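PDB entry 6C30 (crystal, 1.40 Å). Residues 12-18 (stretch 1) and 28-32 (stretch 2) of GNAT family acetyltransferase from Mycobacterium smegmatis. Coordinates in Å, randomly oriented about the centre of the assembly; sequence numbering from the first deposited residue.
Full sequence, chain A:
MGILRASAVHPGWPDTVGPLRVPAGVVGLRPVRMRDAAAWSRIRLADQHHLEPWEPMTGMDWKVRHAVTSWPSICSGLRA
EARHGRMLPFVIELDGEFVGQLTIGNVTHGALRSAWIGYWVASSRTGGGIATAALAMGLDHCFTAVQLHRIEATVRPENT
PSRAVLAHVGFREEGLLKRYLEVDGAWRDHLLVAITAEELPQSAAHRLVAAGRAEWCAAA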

ATOM      1  N   GLY A  12     -15.734   5.461   7.577  1.00 18.17           N
ATOM      2  CA  GLY A  12     -14.746   5.516   6.517  1.00 17.39           C
ATOM      3  C   GLY A  12     -13.330   5.737   7.016  1.00 15.34           C
ATOM      4  O   GLY A  12     -12.426   5.941   6.216  1.00 16.28           O
ATOM      5  N   TRP A  13     -13.138   5.673   8.330  1.00 15.20           N
ATOM      6  CA  TRP A  13     -11.810   5.852   8.927  1.00 16.11           C
ATOM      7  C   TRP A  13     -11.548   4.824  10.028  1.00 18.10           C
ATOM      8  O   TRP A  13     -12.428   4.566  10.848  1.00 18.53           O
ATOM      9  CB  TRP A  13     -11.657   7.259   9.511  1.00 15.32           C
ATOM     10  CG  TRP A  13     -10.296   7.460  10.100  1.00 14.86           C
ATOM     11  CD1 TRP A  13      -9.929   7.307  11.405  1.00 14.39           C
ATOM     12  CD2 TRP A  13      -9.108   7.804   9.386  1.00 14.22           C
ATOM     13  NE1 TRP A  13      -8.581   7.540  11.549  1.00 14.95           N
ATOM     14  CE2 TRP A  13      -8.056   7.857  10.322  1.00 14.44           C
ATOM     15  CE3 TRP A  13      -8.837   8.078   8.040  1.00 15.05           C
ATOM     16  CZ2 TRP A  13      -6.750   8.188   9.958  1.00 14.23           C
ATOM     17  CZ3 TRP A  13      -7.534   8.400   7.677  1.00 14.47           C
ATOM     18  CH2 TRP A  13      -6.512   8.450   8.632  1.00 14.81           C
ATOM     19  N   PRO A  14     -10.339   4.238  10.066  1.00 16.27           N
ATOM     20  CA  PRO A  14      -9.292   4.333   9.044  1.00 16.40           C
ATOM     21  C   PRO A  14      -9.614   3.437   7.858  1.00 17.98           C
ATOM     22  O   PRO A  14     -10.385   2.487   7.988  1.00 17.50           O
ATOM     23  CB  PRO A  14      -8.030   3.864   9.780  1.00 16.69           C
ATOM     24  CG  PRO A  14      -8.522   2.994  10.873  1.00 19.82           C
ATOM     25  CD  PRO A  14      -9.896   3.473  11.248  1.00 17.88           C
ATOM     26  N   ASP A  15      -9.037   3.746   6.706  1.00 14.76           N
ATOM     27  CA  ASP A  15      -9.258   2.955   5.502  1.00 15.00           C
ATOM     28  C   ASP A  15      -8.158   3.289   4.519  1.00 14.25           C
ATOM     29  O   ASP A  15      -7.419   4.268   4.712  1.00 14.14           O
ATOM     30  CB  ASP A  15     -10.640   3.249   4.897  1.00 16.57           C
ATOM     31  CG  ASP A  15     -11.189   2.089   4.078  1.00 19.17           C
ATOM     32  OD1 ASP A  15     -10.463   1.097   3.862  1.00 18.11           O
ATOM     33  OD2 ASP A  15     -12.357   2.186   3.633  1.00 21.19           O
ATOM     34  N   THR A  16      -8.049   2.479   3.472  1.00 16.18           N
ATOM     35  CA  THR A  16      -7.235   2.822   2.321  1.00 16.14           C
ATOM     36  C   THR A  16      -8.159   3.114   1.145  1.00 17.68           C
ATOM     37  O   THR A  16      -9.340   2.761   1.164  1.00 17.67           O
ATOM     38  CB  THR A  16      -6.263   1.700   1.955  1.00 17.31           C
ATOM     39  OG1 THR A  16      -6.996   0.548   1.521  1.00 18.28           O
ATOM     40  CG2 THR A  16      -5.415   1.303   3.157  1.00 19.39           C
ATOM     41  N   VAL A  17      -7.628   3.787   0.132  1.00 14.95           N
ATOM     42  CA  VAL A  17      -8.386   4.057  -1.085  1.00 16.01           C
ATOM     43  C   VAL A  17      -7.504   3.675  -2.265  1.00 15.78           C
ATOM     44  O   VAL A  17      -6.295   3.911  -2.247  1.00 14.64           O
ATOM     45  CB  VAL A  17      -8.826   5.533  -1.199  1.00 15.34           C
ATOM     46  CG1 VAL A  17      -9.845   5.690  -2.323  1.00 18.92           C
ATOM     47  CG2 VAL A  17      -9.416   6.028   0.126  1.00 17.61           C
ATOM     48  N   GLY A  18      -8.099   3.063  -3.284  1.00 16.41           N
ATOM     49  CA  GLY A  18      -7.314   2.528  -4.385  1.00 15.71           C
ATOM     50  C   GLY A  18      -6.873   1.112  -4.058  1.00 16.58           C
ATOM     51  O   GLY A  18      -7.493   0.450  -3.231  1.00 19.41           O
ATOM     52  N   GLY A  28      -2.341   5.430  -4.516  1.00 13.10           N
ATOM     53  CA  GLY A  28      -3.310   5.031  -3.515  1.00 14.61           C
ATOM     54  C   GLY A  28      -3.281   6.027  -2.367  1.00 12.48           C
ATOM     55  O   GLY A  28      -2.355   6.849  -2.273  1.00 13.47           O
ATOM     56  N   LEU A  29      -4.308   5.963  -1.521  1.00 12.98           N
ATOM     57  CA  LEU A  29      -4.383   6.742  -0.274  1.00 12.50           C
ATOM     58  C   LEU A  29      -4.349   5.810   0.915  1.00 13.62           C
ATOM     59  O   LEU A  29      -5.016   4.779   0.911  1.00 13.50           O
ATOM     60  CB  LEU A  29      -5.665   7.574  -0.204  1.00 13.17           C
ATOM     61  CG  LEU A  29      -5.976   8.541  -1.351  1.00 12.81           C
ATOM     62  CD1 LEU A  29      -7.240   9.340  -1.054  1.00 13.47           C
ATOM     63  CD2 LEU A  29      -4.789   9.479  -1.578  1.00 13.92           C
ATOM     64  N   ARG A  30      -3.598   6.176   1.948  1.00 12.29           N
ATOM     65  CA  ARG A  30      -3.659   5.416   3.196  1.00 12.89           C
ATOM     66  C   ARG A  30      -3.403   6.363   4.372  1.00 11.37           C
ATOM     67  O   ARG A  30      -2.926   7.480   4.170  1.00 11.89           O
ATOM     68  CB  ARG A  30      -2.673   4.227   3.165  1.00 13.53           C
ATOM     69  CG  ARG A  30      -1.239   4.558   2.786  1.00 12.50           C
ATOM     70  CD  ARG A  30      -0.468   5.088   3.975  1.00 11.88           C
ATOM     71  NE  ARG A  30       0.919   5.367   3.620  1.00 12.68           N
ATOM     72  CZ  ARG A  30       1.742   6.103   4.365  1.00 11.12           C
ATOM     73  NH1 ARG A  30       1.309   6.621   5.510  1.00 12.97           N
ATOM     74  NH2 ARG A  30       2.993   6.312   3.972  1.00 12.24           N
ATOM     75  N   PRO A  31      -3.743   5.939   5.604  1.00 12.25           N
ATOM     76  CA  PRO A  31      -3.611   6.868   6.740  1.00 12.18           C
ATOM     77  C   PRO A  31      -2.193   7.364   7.015  1.00 11.75           C
ATOM     78  O   PRO A  31      -1.238   6.609   6.881  1.00 11.10           O
ATOM     79  CB  PRO A  31      -4.108   6.035   7.925  1.00 12.40           C
ATOM     80  CG  PRO A  31      -5.085   5.068   7.312  1.00 13.20           C
ATOM     81  CD  PRO A  31      -4.453   4.700   5.984  1.00 12.68           C
ATOM     82  N   VAL A  32      -2.057   8.619   7.422  1.00 10.90           N
ATOM     83  CA  VAL A  32      -0.793   9.096   7.985  1.00 11.10           C
ATOM     84  C   VAL A  32      -0.347   8.192   9.131  1.00 11.93           C
ATOM     85  O   VAL A  32      -1.179   7.639   9.866  1.00 12.51           O
ATOM     86  CB  VAL A  32      -0.886  10.556   8.521  1.00 11.42           C
ATOM     87  CG1 VAL A  32      -1.085  11.561   7.391  1.00 12.63           C
ATOM     88  CG2 VAL A  32      -1.982  10.691   9.568  1.00 11.97           C
TER

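The two stretches run in nearly opposite directions, 163° apart end to end, and pair as antiparallel strands over a short length before stretch 1 gives way to loop. Together they bury 346 Å² of surface, with backbone hydrogen bonds at one end of the contact and apolar packing around a proline at the other.

Stretch 2 enters the contact at Gly28, whose CA lies 3.4 Å from Val17 O. Across from it, Gly18 adopts a positive phi (87°) with psi at -157°, a conformation that favours glycine: a CB there would be jammed against the carbonyl oxygen of Val17 and would also sit tightly against Gly28 CA.

Leu29 provides the bonded register. It faces Val17 in a hydrogen-bonded antiparallel pair, with the two CA atoms 4.9 Å apart. Val17 N donates to Leu29 O at 2.9 Å, and Leu29 N returns the bond to Val17 O, also at 2.9 Å; both are close to linear, at 163° and 169°. Because paired residues in a sheet project to the same face, the two side chains lie next to each other, and Val17 CB comes within 3.9 Å of Leu29 CB in an apolar contact. Leu29 O also receives a CA-H...O contact from Thr16, with Thr16 CA 3.3 Å away, so this carbonyl engages two successive residues of stretch 1.

At Arg30 no hydrogen bond crosses between the stretches, although the backbones stay close: Arg30 CA is 4.5 Å from Thr16 CA, and Arg30 CB approaches Thr16 CG2 to 4.0 Å. The end of the long side chain leads away from stretch 1. There Arg30 NH1 donates to Pro31 O at 2.9 Å, and the guanidinium makes further hydrogen bonds elsewhere in the structure. Opposite this region, a hydrogen bond forms within stretch 1, Thr16 N donating to Asp15 OD1 of the preceding residue at 2.8 Å.

Pro31 is the most deeply engaged residue of stretch 2, covered over 75 Å² by stretch 1. Having no amide hydrogen, it cannot extend the ladder as a donor. Its CD instead lies 3.3 Å from Asp15 O, a carbonyl that is buried by the contact without a hydrogen-bonding partner. The ring's other contacts are apolar: Pro31 CB meets Trp13 CH2 obliquely at 3.5 Å, and Pro31 CG lies 4.0 Å from Pro14 CB. The peptide bond between Trp13 and Pro14 is cis. Beyond Pro31 the contact ends, the side chain of Val32 coming no closer than 5.1 Å to stretch 1.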